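Local coordinates for protein transcriptional regulator, TetR family (Legionella pneumophila subsp. pneumophila str. Philadelphia 1, PDB 3ON4) that probably binds DNA through an N-terminal helix-turn-helix domain and regulates transcription as a dimer of the TetR family, at residues E55-G58 with V59-S63; Q117-P120 with V121-N125; I40-T44 with A45-Y49; L153-A156 with K157-S161. One frame throughout, in Å; residues are numbered along the deposited sequence.

Interaction 1. Residues E55-G58 with V59-S63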
ATOM      1  N   GLU A  55     -12.085   5.599  16.963  1.00 18.01           N
ATOM      2  CA  GLU A  55     -12.589   4.384  16.314  1.00 18.58           C
ATOM      3  C   GLU A  55     -13.945   4.594  15.648  1.00 18.07           C
ATOM      4  O   GLU A  55     -14.157   4.141  14.510  1.00 17.00           O
ATOM      5  CB  GLU A  55     -12.683   3.230  17.323  1.00 20.05           C
ATOM      6  CG  GLU A  55     -13.343   1.940  16.825  1.00 22.07           C
ATOM      7  CD  GLU A  55     -13.342   0.816  17.873  1.00 24.66           C
ATOM      8  OE1 GLU A  55     -12.660   0.920  18.929  1.00 26.78           O
ATOM      9  OE2 GLU A  55     -14.027  -0.190  17.634  1.00 27.68           O
ATOM     10  N   ASP A  56     -14.854   5.255  16.357  1.00 17.69           N
ATOM     11  CA  ASP A  56     -16.179   5.548  15.816  1.00 18.69           C
ATOM     12  C   ASP A  56     -16.115   6.332  14.511  1.00 18.69           C
ATOM     13  O   ASP A  56     -16.892   6.074  13.587  1.00 18.72           O
ATOM     14  CB  ASP A  56     -17.025   6.311  16.829  1.00 19.91           C
ATOM     15  CG  ASP A  56     -17.348   5.483  18.065  1.00 23.34           C
ATOM     16  OD1 ASP A  56     -17.823   4.356  17.919  1.00 25.45           O
ATOM     17  OD2 ASP A  56     -17.133   5.976  19.178  1.00 25.90           O
ATOM     18  N   LEU A  57     -15.187   7.290  14.449  1.00 17.64           N
ATOM     19  CA  LEU A  57     -15.016   8.098  13.248  1.00 17.31           C
ATOM     20  C   LEU A  57     -14.421   7.226  12.149  1.00 16.72           C
ATOM     21  O   LEU A  57     -14.903   7.265  11.009  1.00 17.26           O
ATOM     22  CB  LEU A  57     -14.143   9.323  13.516  1.00 17.59           C
ATOM     23  CG  LEU A  57     -13.782  10.194  12.311  1.00 15.53           C
ATOM     24  CD1 LEU A  57     -15.056  10.706  11.628  1.00 17.35           C
ATOM     25  CD2 LEU A  57     -12.885  11.371  12.752  1.00 17.68           C
ATOM     26  N   GLY A  58     -13.398   6.433  12.475  1.00 16.40           N
ATOM     27  CA  GLY A  58     -12.803   5.541  11.490  1.00 16.74           C
ATOM     28  C   GLY A  58     -13.845   4.635  10.812  1.00 17.31           C
ATOM     29  O   GLY A  58     -13.883   4.522   9.591  1.00 17.81           O
ATOM     30  N   VAL A  59     -14.683   3.983  11.608  1.00 17.07           N
ATOM     31  CA  VAL A  59     -15.733   3.096  11.098  1.00 18.23           C
ATOM     32  C   VAL A  59     -16.682   3.852  10.167  1.00 17.61           C
ATOM     33  O   VAL A  59     -17.022   3.388   9.068  1.00 17.46           O
ATOM     34  CB  VAL A  59     -16.518   2.460  12.267  1.00 19.59           C
ATOM     35  CG1 VAL A  59     -17.850   1.831  11.801  1.00 22.41           C
ATOM     36  CG2 VAL A  59     -15.653   1.431  12.991  1.00 22.17           C
ATOM     37  N   ALA A  60     -17.110   5.018  10.620  1.00 17.13           N
ATOM     38  CA  ALA A  60     -18.062   5.828   9.880  1.00 17.84           C
ATOM     39  C   ALA A  60     -17.465   6.368   8.550  1.00 16.95           C
ATOM     40  O   ALA A  60     -18.148   6.376   7.523  1.00 17.00           O
ATOM     41  CB  ALA A  60     -18.592   6.991  10.780  1.00 18.42           C
ATOM     42  N   VAL A  61     -16.194   6.773   8.560  1.00 15.81           N
ATOM     43  CA  VAL A  61     -15.527   7.258   7.352  1.00 16.43           C
ATOM     44  C   VAL A  61     -15.445   6.133   6.302  1.00 16.27           C
ATOM     45  O   VAL A  61     -15.781   6.336   5.138  1.00 16.42           O
ATOM     46  CB  VAL A  61     -14.094   7.779   7.651  1.00 16.67           C
ATOM     47  CG1 VAL A  61     -13.315   8.018   6.337  1.00 18.88           C
ATOM     48  CG2 VAL A  61     -14.170   9.061   8.484  1.00 18.08           C
ATOM     49  N   ILE A  62     -15.034   4.940   6.715  1.00 15.89           N
ATOM     50  CA  ILE A  62     -14.877   3.858   5.733  1.00 17.19           C
ATOM     51  C   ILE A  62     -16.254   3.447   5.215  1.00 17.69           C
ATOM     52  O   ILE A  62     -16.420   3.228   4.025  1.00 17.48           O
ATOM     53  CB  ILE A  62     -14.153   2.622   6.256  1.00 17.96           C
ATOM     54  CG1 ILE A  62     -12.776   2.965   6.782  1.00 21.72           C
ATOM     55  CG2 ILE A  62     -13.999   1.583   5.104  1.00 21.02           C
ATOM     56  CD1 ILE A  62     -12.189   1.895   7.745  1.00 24.84           C
ATOM     57  N   SER A  63     -17.240   3.367   6.106  1.00 19.29           N
ATOM     58  CA  SER A  63     -18.584   2.991   5.707  1.00 20.89           C
ATOM     59  C   SER A  63     -19.181   3.970   4.665  1.00 21.69           C
ATOM     60  O   SER A  63     -19.736   3.545   3.641  1.00 21.53           O
ATOM     61  CB  SER A  63     -19.488   2.856   6.944  1.00 22.52           C
ATOM     62  OG  SER A  63     -20.794   2.448   6.585  1.00 24.25           O
TER
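Leu57 and Val61, one helical turn apart, meet through the delta-methyl CD1 of the leucine and the CG2 methyl of the valine, 3.7 Å apart. Beneath them the main chain of helix 54-77 pairs in i to i+4 order, and all four carbonyls from Glu55 to Gly58 are engaged. Val59 N donates to Glu55 O at 3.0 Å in a nearly straight bond (170° at the hydrogen), and Ala60 N reaches Asp56 O. Val61 N makes the shortest of the four, 2.8 Å to Leu57 O, while Ile62 N is held by Gly58 O at 3.1 Å. The CG2 branch of Val61 stands anti to its own carbonyl carbon, which lays this methyl over the preceding turn, close to both Leu57 O and Leu57 CD1. Ile62 likewise runs its CG1 and CD1 back past Gly58 O. The two acids find their partners elsewhere: Glu55 OE2 is hydrogen-bonded to Ser122 OG on helix 121-144, and Asp56 OD2 to Ser53 N, just before the segment. Leu57 and Val61 pack on Ala19 of helix 11-26, Val59 and Ile62 on Ile123 of helix 121-144. With the carbonyls of Glu55 to Gly58 and the N-H groups of Val59 to Ile62 paired to each other, this part of the helix can present hydrocarbon to both neighbours, and the Glu55 carboxylate adds a polar tie to the second.

Interaction 2. Residues Q117-P120 with V121-N125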
ATOM      1  N   GLN A 117      -2.965  -3.860  11.044  1.00 15.53           N
ATOM      2  CA  GLN A 117      -2.655  -4.508  12.315  1.00 15.78           C
ATOM      3  C   GLN A 117      -2.757  -3.556  13.524  1.00 16.46           C
ATOM      4  O   GLN A 117      -2.912  -4.011  14.653  1.00 16.67           O
ATOM      5  CB  GLN A 117      -1.285  -5.153  12.273  1.00 17.06           C
ATOM      6  CG  GLN A 117      -1.187  -6.310  11.302  1.00 19.15           C
ATOM      7  CD  GLN A 117      -2.152  -7.430  11.668  1.00 21.96           C
ATOM      8  OE1 GLN A 117      -3.311  -7.395  11.300  1.00 25.11           O
ATOM      9  NE2 GLN A 117      -1.664  -8.423  12.375  1.00 27.45           N
ATOM     10  N   SER A 118      -2.712  -2.247  13.280  1.00 15.40           N
ATOM     11  CA  SER A 118      -2.807  -1.269  14.355  1.00 16.95           C
ATOM     12  C   SER A 118      -4.262  -0.858  14.641  1.00 17.40           C
ATOM     13  O   SER A 118      -4.519  -0.137  15.618  1.00 17.96           O
ATOM     14  CB  SER A 118      -1.987  -0.006  14.009  1.00 16.23           C
ATOM     15  OG  SER A 118      -2.673   0.812  13.057  1.00 17.28           O
ATOM     16  N   LEU A 119      -5.195  -1.303  13.799  1.00 16.72           N
ATOM     17  CA  LEU A 119      -6.585  -0.837  13.854  1.00 16.75           C
ATOM     18  C   LEU A 119      -7.466  -1.667  14.785  1.00 18.84           C
ATOM     19  O   LEU A 119      -7.274  -2.860  14.929  1.00 19.58           O
ATOM     20  CB  LEU A 119      -7.212  -0.866  12.460  1.00 16.17           C
ATOM     21  CG  LEU A 119      -6.528  -0.093  11.330  1.00 16.03           C
ATOM     22  CD1 LEU A 119      -7.188  -0.407   9.975  1.00 15.85           C
ATOM     23  CD2 LEU A 119      -6.558   1.406  11.615  1.00 15.22           C
ATOM     24  N   PRO A 120      -8.462  -1.030  15.409  1.00 20.05           N
ATOM     25  CA  PRO A 120      -9.489  -1.800  16.071  1.00 20.43           C
ATOM     26  C   PRO A 120     -10.195  -2.739  15.083  1.00 19.29           C
ATOM     27  O   PRO A 120     -10.277  -2.441  13.890  1.00 16.78           O
ATOM     28  CB  PRO A 120     -10.447  -0.725  16.586  1.00 21.51           C
ATOM     29  CG  PRO A 120      -9.596   0.487  16.729  1.00 22.68           C
ATOM     30  CD  PRO A 120      -8.638   0.424  15.609  1.00 20.34           C
ATOM     31  N   VAL A 121     -10.712  -3.849  15.588  1.00 19.72           N
ATOM     32  CA  VAL A 121     -11.334  -4.855  14.730  1.00 20.10           C
ATOM     33  C   VAL A 121     -12.531  -4.289  13.934  1.00 19.82           C
ATOM     34  O   VAL A 121     -12.742  -4.646  12.765  1.00 17.25           O
ATOM     35  CB  VAL A 121     -11.784  -6.080  15.551  1.00 22.73           C
ATOM     36  CG1 VAL A 121     -12.655  -7.007  14.716  1.00 24.47           C
ATOM     37  CG2 VAL A 121     -10.552  -6.811  16.119  1.00 24.96           C
ATOM     38  N   SER A 122     -13.302  -3.388  14.545  1.00 19.89           N
ATOM     39  CA  SER A 122     -14.420  -2.773  13.816  1.00 20.30           C
ATOM     40  C   SER A 122     -13.945  -2.114  12.514  1.00 18.93           C
ATOM     41  O   SER A 122     -14.594  -2.216  11.467  1.00 18.84           O
ATOM     42  CB  SER A 122     -15.143  -1.747  14.690  1.00 21.72           C
ATOM     43  OG  SER A 122     -14.246  -0.692  15.032  1.00 21.37           O
ATOM     44  N   ILE A 123     -12.797  -1.457  12.554  1.00 18.47           N
ATOM     45  CA  ILE A 123     -12.310  -0.764  11.368  1.00 17.74           C
ATOM     46  C   ILE A 123     -11.741  -1.773  10.372  1.00 17.04           C
ATOM     47  O   ILE A 123     -11.950  -1.655   9.152  1.00 16.38           O
ATOM     48  CB  ILE A 123     -11.283   0.320  11.745  1.00 17.22           C
ATOM     49  CG1 ILE A 123     -11.959   1.380  12.652  1.00 19.03           C
ATOM     50  CG2 ILE A 123     -10.714   0.984  10.526  1.00 17.62           C
ATOM     51  CD1 ILE A 123     -10.987   2.481  13.118  1.00 20.79           C
ATOM     52  N   GLN A 124     -10.988  -2.737  10.886  1.00 17.04           N
ATOM     53  CA  GLN A 124     -10.493  -3.847  10.068  1.00 17.21           C
ATOM     54  C   GLN A 124     -11.614  -4.469   9.237  1.00 17.57           C
ATOM     55  O   GLN A 124     -11.473  -4.655   8.028  1.00 17.30           O
ATOM     56  CB  GLN A 124      -9.871  -4.936  10.955  1.00 17.59           C
ATOM     57  CG  GLN A 124      -8.548  -4.557  11.585  1.00 17.87           C
ATOM     58  CD  GLN A 124      -7.947  -5.696  12.378  1.00 18.97           C
ATOM     59  OE1 GLN A 124      -8.651  -6.620  12.782  1.00 20.85           O
ATOM     60  NE2 GLN A 124      -6.664  -5.622  12.631  1.00 19.46           N
ATOM     61  N   ASN A 125     -12.721  -4.795   9.897  1.00 19.93           N
ATOM     62  CA  ASN A 125     -13.866  -5.419   9.233  1.00 20.71           C
ATOM     63  C   ASN A 125     -14.504  -4.503   8.157  1.00 21.21           C
ATOM     64  O   ASN A 125     -14.883  -4.964   7.074  1.00 20.12           O
ATOM     65  CB  ASN A 125     -14.885  -5.945  10.270  1.00 22.91           C
ATOM     66  CG  ASN A 125     -14.357  -7.165  11.036  1.00 25.40           C
ATOM     67  OD1 ASN A 125     -13.243  -7.636  10.787  1.00 25.95           O
ATOM     68  ND2 ASN A 125     -15.142  -7.664  11.975  1.00 27.38           N
TER
HETATM   69  O   HOH W   1      -5.084  -8.103  13.420  1.00 24.11           O
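A helix start is organised here, where the loop after helix 108-115 turns into helix 121-144 and Pro120 occupies the N-cap position. Pro120 O accepts from Gln124 N at 3.1 Å, a nearly straight bond (175° at the hydrogen) lying in the carbonyl plane; a second, weak bond comes from Ile123 N. Apolar contacts flank this first turn. Leu119 CD1 meets Ile123 CG2 at 3.8 Å, the two side chains crossing at about a right angle, while Ile123 CD1 lies alongside the proline ring at CD, 4.0 Å away. Leu119 and Ile123 share Tyr28 and Phe112 as neighbours. The chain of Gln124, extended beyond CG (chi2 -177°), passes Leu119 O and carries its amide back toward Gln117. The two amide planes are nearly parallel, but the groups are joined through a water, which donates to Gln117 OE1 at 2.9 Å and accepts from Gln124 NE2 at 3.0 Å. Gln124 NE2 also donates to Phe116 O. The proline carbonyl opens the helical bonding pattern, a role for which the missing N-H is no handicap, and the Gln124 amide, with two acceptors, ties the loop to that first turn.

Interaction 3. Residues I40-T44 with A45-Y49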
ATOM      1  N   ILE A  40     -11.555  22.946  10.124  1.00 19.08           N
ATOM      2  CA  ILE A  40     -12.893  23.455   9.807  1.00 19.57           C
ATOM      3  C   ILE A  40     -13.472  24.365  10.898  1.00 20.38           C
ATOM      4  O   ILE A  40     -14.659  24.724  10.867  1.00 20.37           O
ATOM      5  CB  ILE A  40     -13.861  22.303   9.423  1.00 19.09           C
ATOM      6  CG1 ILE A  40     -14.054  21.305  10.574  1.00 19.97           C
ATOM      7  CG2 ILE A  40     -13.329  21.576   8.163  1.00 18.41           C
ATOM      8  CD1 ILE A  40     -15.239  20.329  10.381  1.00 20.93           C
ATOM      9  N   ASN A  41     -12.622  24.750  11.847  1.00 20.67           N
ATOM     10  CA  ASN A  41     -12.954  25.728  12.871  1.00 22.42           C
ATOM     11  C   ASN A  41     -14.215  25.389  13.674  1.00 22.15           C
ATOM     12  O   ASN A  41     -15.121  26.202  13.780  1.00 22.62           O
ATOM     13  CB  ASN A  41     -13.031  27.140  12.254  1.00 23.84           C
ATOM     14  CG  ASN A  41     -11.686  27.618  11.723  1.00 27.48           C
ATOM     15  OD1 ASN A  41     -10.620  27.154  12.176  1.00 31.66           O
ATOM     16  ND2 ASN A  41     -11.715  28.567  10.769  1.00 26.40           N
ATOM     17  N   ILE A  42     -14.244  24.178  14.227  1.00 21.81           N
ATOM     18  CA  ILE A  42     -15.256  23.750  15.220  1.00 22.35           C
ATOM     19  C   ILE A  42     -14.531  23.318  16.498  1.00 23.44           C
ATOM     20  O   ILE A  42     -13.320  23.136  16.499  1.00 23.73           O
ATOM     21  CB  ILE A  42     -16.168  22.582  14.687  1.00 21.48           C
ATOM     22  CG1 ILE A  42     -15.329  21.324  14.418  1.00 21.59           C
ATOM     23  CG2 ILE A  42     -16.951  23.050  13.439  1.00 23.83           C
ATOM     24  CD1 ILE A  42     -16.090  20.108  13.900  1.00 20.91           C
ATOM     25  N   LYS A  43     -15.270  23.182  17.597  1.00 29.02           N
ATOM     26  CA  LYS A  43     -14.677  22.748  18.870  1.00 30.20           C
ATOM     27  C   LYS A  43     -14.347  21.266  18.796  1.00 28.75           C
ATOM     28  O   LYS A  43     -15.111  20.502  18.206  1.00 26.24           O
ATOM     29  CB  LYS A  43     -15.638  23.025  20.016  1.00 33.45           C
ATOM     30  CG  LYS A  43     -15.980  24.510  20.185  1.00 37.29           C
ATOM     31  CD  LYS A  43     -17.091  24.751  21.215  1.00 41.93           C
ATOM     32  CE  LYS A  43     -17.590  26.188  21.149  1.00 46.50           C
ATOM     33  NZ  LYS A  43     -18.628  26.495  22.165  1.00 52.45           N
ATOM     34  N   THR A  44     -13.203  20.862  19.366  1.00 30.40           N
ATOM     35  CA  THR A  44     -12.808  19.443  19.388  1.00 31.05           C
ATOM     36  C   THR A  44     -13.912  18.653  20.080  1.00 30.90           C
ATOM     37  O   THR A  44     -14.174  17.506  19.743  1.00 29.64           O
ATOM     38  CB  THR A  44     -11.435  19.230  20.095  1.00 35.36           C
ATOM     39  OG1 THR A  44     -10.428  20.002  19.420  1.00 38.22           O
ATOM     40  CG2 THR A  44     -11.015  17.752  20.097  1.00 37.68           C
ATOM     41  N   ALA A  45     -14.586  19.295  21.029  1.00 33.42           N
ATOM     42  CA  ALA A  45     -15.689  18.671  21.759  1.00 35.65           C
ATOM     43  C   ALA A  45     -16.898  18.344  20.866  1.00 33.44           C
ATOM     44  O   ALA A  45     -17.644  17.404  21.169  1.00 34.42           O
ATOM     45  CB  ALA A  45     -16.113  19.559  22.948  1.00 41.34           C
ATOM     46  N   SER A  46     -17.098  19.110  19.785  1.00 30.76           N
ATOM     47  CA  SER A  46     -18.172  18.841  18.813  1.00 30.18           C
ATOM     48  C   SER A  46     -17.857  17.591  17.966  1.00 27.10           C
ATOM     49  O   SER A  46     -18.760  16.954  17.428  1.00 28.79           O
ATOM     50  CB  SER A  46     -18.410  20.056  17.885  1.00 30.40           C
ATOM     51  OG  SER A  46     -18.895  21.177  18.639  1.00 34.94           O
ATOM     52  N   ILE A  47     -16.582  17.243  17.843  1.00 24.88           N
ATOM     53  CA  ILE A  47     -16.197  16.016  17.131  1.00 23.03           C
ATOM     54  C   ILE A  47     -16.514  14.802  18.010  1.00 25.42           C
ATOM     55  O   ILE A  47     -17.192  13.868  17.550  1.00 25.53           O
ATOM     56  CB  ILE A  47     -14.736  16.036  16.683  1.00 23.18           C
ATOM     57  CG1 ILE A  47     -14.463  17.310  15.848  1.00 23.05           C
ATOM     58  CG2 ILE A  47     -14.391  14.749  15.880  1.00 20.10           C
ATOM     59  CD1 ILE A  47     -13.012  17.545  15.508  1.00 25.85           C
ATOM     60  N   HIS A  48     -16.079  14.853  19.281  1.00 27.54           N
ATOM     61  CA  HIS A  48     -16.338  13.790  20.259  1.00 31.36           C
ATOM     62  C   HIS A  48     -17.832  13.552  20.426  1.00 33.62           C
ATOM     63  O   HIS A  48     -18.275  12.440  20.725  1.00 35.91           O
ATOM     64  CB  HIS A  48     -15.718  14.126  21.616  1.00 35.88           C
ATOM     65  CG  HIS A  48     -14.222  14.059  21.631  1.00 36.41           C
ATOM     66  ND1 HIS A  48     -13.524  12.869  21.634  1.00 40.04           N
ATOM     67  CD2 HIS A  48     -13.290  15.040  21.674  1.00 37.79           C
ATOM     68  CE1 HIS A  48     -12.227  13.123  21.674  1.00 42.36           C
ATOM     69  NE2 HIS A  48     -12.058  14.433  21.691  1.00 39.66           N
ATOM     70  N   TYR A  49     -18.605  14.610  20.224  1.00 34.29           N
ATOM     71  CA  TYR A  49     -20.055  14.558  20.304  1.00 37.93           C
ATOM     72  C   TYR A  49     -20.645  13.531  19.331  1.00 36.47           C
ATOM     73  O   TYR A  49     -21.398  12.645  19.722  1.00 39.78           O
ATOM     74  CB  TYR A  49     -20.610  15.947  19.998  1.00 39.40           C
ATOM     75  CG  TYR A  49     -22.073  16.070  20.235  1.00 45.44           C
ATOM     76  CD1 TYR A  49     -22.979  15.711  19.251  1.00 47.14           C
ATOM     77  CD2 TYR A  49     -22.556  16.538  21.445  1.00 55.19           C
ATOM     78  CE1 TYR A  49     -24.321  15.809  19.457  1.00 54.65           C
ATOM     79  CE2 TYR A  49     -23.916  16.642  21.674  1.00 62.76           C
ATOM     80  CZ  TYR A  49     -24.787  16.273  20.675  1.00 63.18           C
ATOM     81  OH  TYR A  49     -26.119  16.386  20.884  1.00 73.63           O
TER
HETATM   82  O   HOH W   2     -18.208  23.760  17.320  1.00 28.72           O
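Across the entry into helix 44-50 the backbone passes from the extended Ile42 and Lys43 through Thr44 into the helix, and three N-H groups fold back: Ser46 N to Lys43 O at 2.9 Å, His48 N to Thr44 O at 3.3 Å, and a weak bond from Ile47 N to Thr44 O. Ile42 CD1 touches Ile47 CG1 at 3.8 Å, the side chains crossing at about a right angle. Ile42 sends CG1 between its backbone N and carbonyl carbon (chi1 63°) with CD1 extended beyond, which brings that terminal methyl across to the helix. Thr44 lies beside His48, its CG2 methyl 3.8 Å from the ring atom NE2, and His48 CD2 comes within 3.3 Å of Thr44 O. A water accepts from Lys43 N at 3.0 Å and is hydrogen-bonded to Ser46 OG at 3.0 Å, linking the loop to the first turn. Ile42 packs against Arg14 and Ile15 of helix 11-26, Ile47 against Phe33 and Ile36 of helix 33-40. This is the turn and second helix of a predicted helix-turn-helix, whose second helix serves as the recognition helix in TetR-family regulators.

Interaction 4. Residues L153-A156 with K157-S161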
ATOM      1  N   LEU A 153     -11.966 -14.004 -10.927  1.00 24.31           N
ATOM      2  CA  LEU A 153     -11.521 -13.703  -9.572  1.00 24.37           C
ATOM      3  C   LEU A 153     -10.025 -13.399  -9.545  1.00 22.60           C
ATOM      4  O   LEU A 153      -9.608 -12.476  -8.857  1.00 22.27           O
ATOM      5  CB  LEU A 153     -11.846 -14.881  -8.649  1.00 26.91           C
ATOM      6  CG  LEU A 153     -12.005 -14.632  -7.149  1.00 30.07           C
ATOM      7  CD1 LEU A 153     -12.951 -13.442  -6.830  1.00 31.65           C
ATOM      8  CD2 LEU A 153     -12.513 -15.940  -6.491  1.00 35.64           C
ATOM      9  N   SER A 154      -9.223 -14.193 -10.265  1.00 22.73           N
ATOM     10  CA  SER A 154      -7.782 -13.996 -10.335  1.00 22.36           C
ATOM     11  C   SER A 154      -7.443 -12.639 -10.959  1.00 20.61           C
ATOM     12  O   SER A 154      -6.583 -11.889 -10.446  1.00 18.04           O
ATOM     13  CB  SER A 154      -7.104 -15.123 -11.137  1.00 25.25           C
ATOM     14  OG  SER A 154      -5.703 -14.854 -11.294  1.00 26.70           O
ATOM     15  N   LEU A 155      -8.118 -12.309 -12.058  1.00 20.24           N
ATOM     16  CA  LEU A 155      -7.857 -11.033 -12.734  1.00 19.92           C
ATOM     17  C   LEU A 155      -8.374  -9.855 -11.903  1.00 18.47           C
ATOM     18  O   LEU A 155      -7.734  -8.796 -11.849  1.00 18.15           O
ATOM     19  CB  LEU A 155      -8.492 -11.020 -14.134  1.00 21.78           C
ATOM     20  CG  LEU A 155      -8.196  -9.843 -15.072  1.00 23.54           C
ATOM     21  CD1 LEU A 155      -6.720  -9.515 -15.131  1.00 26.66           C
ATOM     22  CD2 LEU A 155      -8.728 -10.137 -16.517  1.00 29.54           C
ATOM     23  N   ALA A 156      -9.538 -10.025 -11.276  1.00 17.92           N
ATOM     24  CA  ALA A 156     -10.062  -8.984 -10.400  1.00 17.47           C
ATOM     25  C   ALA A 156      -9.013  -8.669  -9.312  1.00 16.41           C
ATOM     26  O   ALA A 156      -8.741  -7.521  -9.022  1.00 15.92           O
ATOM     27  CB  ALA A 156     -11.404  -9.426  -9.773  1.00 17.33           C
ATOM     28  N   LYS A 157      -8.422  -9.703  -8.725  1.00 16.92           N
ATOM     29  CA  LYS A 157      -7.413  -9.503  -7.677  1.00 16.78           C
ATOM     30  C   LYS A 157      -6.105  -8.899  -8.195  1.00 16.40           C
ATOM     31  O   LYS A 157      -5.495  -8.109  -7.492  1.00 16.56           O
ATOM     32  CB  LYS A 157      -7.174 -10.800  -6.901  1.00 18.29           C
ATOM     33  CG  LYS A 157      -8.433 -11.192  -6.081  1.00 19.50           C
ATOM     34  CD  LYS A 157      -8.299 -12.475  -5.340  1.00 21.56           C
ATOM     35  CE  LYS A 157      -9.571 -12.734  -4.525  1.00 26.15           C
ATOM     36  NZ  LYS A 157      -9.697 -14.119  -4.014  1.00 28.00           N
ATOM     37  N   GLN A 158      -5.696  -9.229  -9.423  1.00 16.80           N
ATOM     38  CA  GLN A 158      -4.513  -8.600 -10.008  1.00 17.40           C
ATOM     39  C   GLN A 158      -4.755  -7.117 -10.240  1.00 16.94           C
ATOM     40  O   GLN A 158      -3.891  -6.255  -9.977  1.00 15.42           O
ATOM     41  CB  GLN A 158      -4.128  -9.269 -11.335  1.00 18.64           C
ATOM     42  CG  GLN A 158      -3.417 -10.593 -11.209  1.00 20.85           C
ATOM     43  CD  GLN A 158      -3.145 -11.180 -12.586  1.00 22.95           C
ATOM     44  OE1 GLN A 158      -4.035 -11.180 -13.431  1.00 25.21           O
ATOM     45  NE2 GLN A 158      -1.925 -11.649 -12.823  1.00 25.82           N
ATOM     46  N   ILE A 159      -5.953  -6.809 -10.734  1.00 17.12           N
ATOM     47  CA  ILE A 159      -6.274  -5.454 -11.064  1.00 17.49           C
ATOM     48  C   ILE A 159      -6.252  -4.591  -9.808  1.00 16.04           C
ATOM     49  O   ILE A 159      -5.631  -3.533  -9.816  1.00 15.26           O
ATOM     50  CB  ILE A 159      -7.643  -5.314 -11.754  1.00 18.64           C
ATOM     51  CG1 ILE A 159      -7.588  -5.861 -13.180  1.00 19.66           C
ATOM     52  CG2 ILE A 159      -8.074  -3.829 -11.811  1.00 18.69           C
ATOM     53  CD1 ILE A 159      -8.987  -6.052 -13.778  1.00 18.49           C
ATOM     54  N   ILE A 160      -6.918  -5.022  -8.736  1.00 16.58           N
ATOM     55  CA  ILE A 160      -6.974  -4.178  -7.530  1.00 15.54           C
ATOM     56  C   ILE A 160      -5.600  -4.102  -6.871  1.00 15.10           C
ATOM     57  O   ILE A 160      -5.253  -3.064  -6.315  1.00 13.93           O
ATOM     58  CB  ILE A 160      -8.123  -4.578  -6.524  1.00 16.42           C
ATOM     59  CG1 ILE A 160      -8.311  -3.509  -5.409  1.00 17.44           C
ATOM     60  CG2 ILE A 160      -7.895  -5.926  -5.923  1.00 15.16           C
ATOM     61  CD1 ILE A 160      -8.390  -2.025  -5.872  1.00 18.31           C
ATOM     62  N   SER A 161      -4.819  -5.179  -6.936  1.00 15.65           N
ATOM     63  CA  SER A 161      -3.445  -5.144  -6.423  1.00 15.82           C
ATOM     64  C   SER A 161      -2.626  -4.100  -7.180  1.00 15.71           C
ATOM     65  O   SER A 161      -1.892  -3.300  -6.575  1.00 15.08           O
ATOM     66  CB  SER A 161      -2.780  -6.514  -6.542  1.00 17.33           C
ATOM     67  OG  SER A 161      -3.519  -7.484  -5.814  1.00 18.04           O
TER
HETATM   68  O   HOH W   3      -5.156 -13.832 -13.703  1.00 32.06           O
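Leu153 lies side by side with Lys157, its CG 3.9 Å from Lys157 NZ, and its carbonyl O accepts from Lys157 N at 3.0 Å. The lysine chain, extended beyond CG (chi2 178°), passes Leu153 O with its first methylenes and brings CE and NZ beside the leucine branches; the ammonium goes on to the second subunit, where it forms a salt bridge with Asp175 and a cation-pi contact with Phe178. Ser154 comes next: its carbonyl holds Gln158 N at 3.0 Å, and its OG is hydrogen-bonded at 2.7 Å to a water that donates to Gln158 OE1. The other end of that amide, NE2, donates to Gly181 O of the second subunit. All this belongs to helix 149-173 in the C-terminal domain, and helices near the C-terminus commonly form the dimer interface of TetR-family proteins, in keeping with these cross-subunit bonds. Leu155 packs on Phe185 of helix 177-189 in its own chain. Its CD1 approaches Gln158 OE1 at 3.6 Å, the two side chains crossing at about a right angle, and its CG lies 4.1 Å from Ile159 CD1. Ala156, packed on Leu138 of helix 121-144, gives its carbonyl to Ile160 N at 3.1 Å, while the next carbonyl, Lys157 O, accepts from both Ser161 N and Ser161 OG, one turn on, which arrive from opposite faces of its plane.

How the interactions relate
Interactions 1 and 2 form one junction: their centres are about 10 Å apart, and they meet through a hydrogen bond of 2.7 Å between Ser122 OG and Glu55 OE2 and through Ile62 CD1 against Ile123 CG2 at 3.3 Å. Helix 54-77 thus meets the start of helix 121-144. The sodium ion at Ser114 and Asp115 lies nearby, about 9 Å from the Leu119 side chain and about 13 Å from that of Ile62. Interaction 3, in the predicted DNA-binding motif, has its centre about 16 Å from that of interaction 1, and its helix precedes helix 54-77 in the chain. Interaction 4 stands about 40 Å from interaction 3, centre to centre; it and interaction 2 both touch the second subunit.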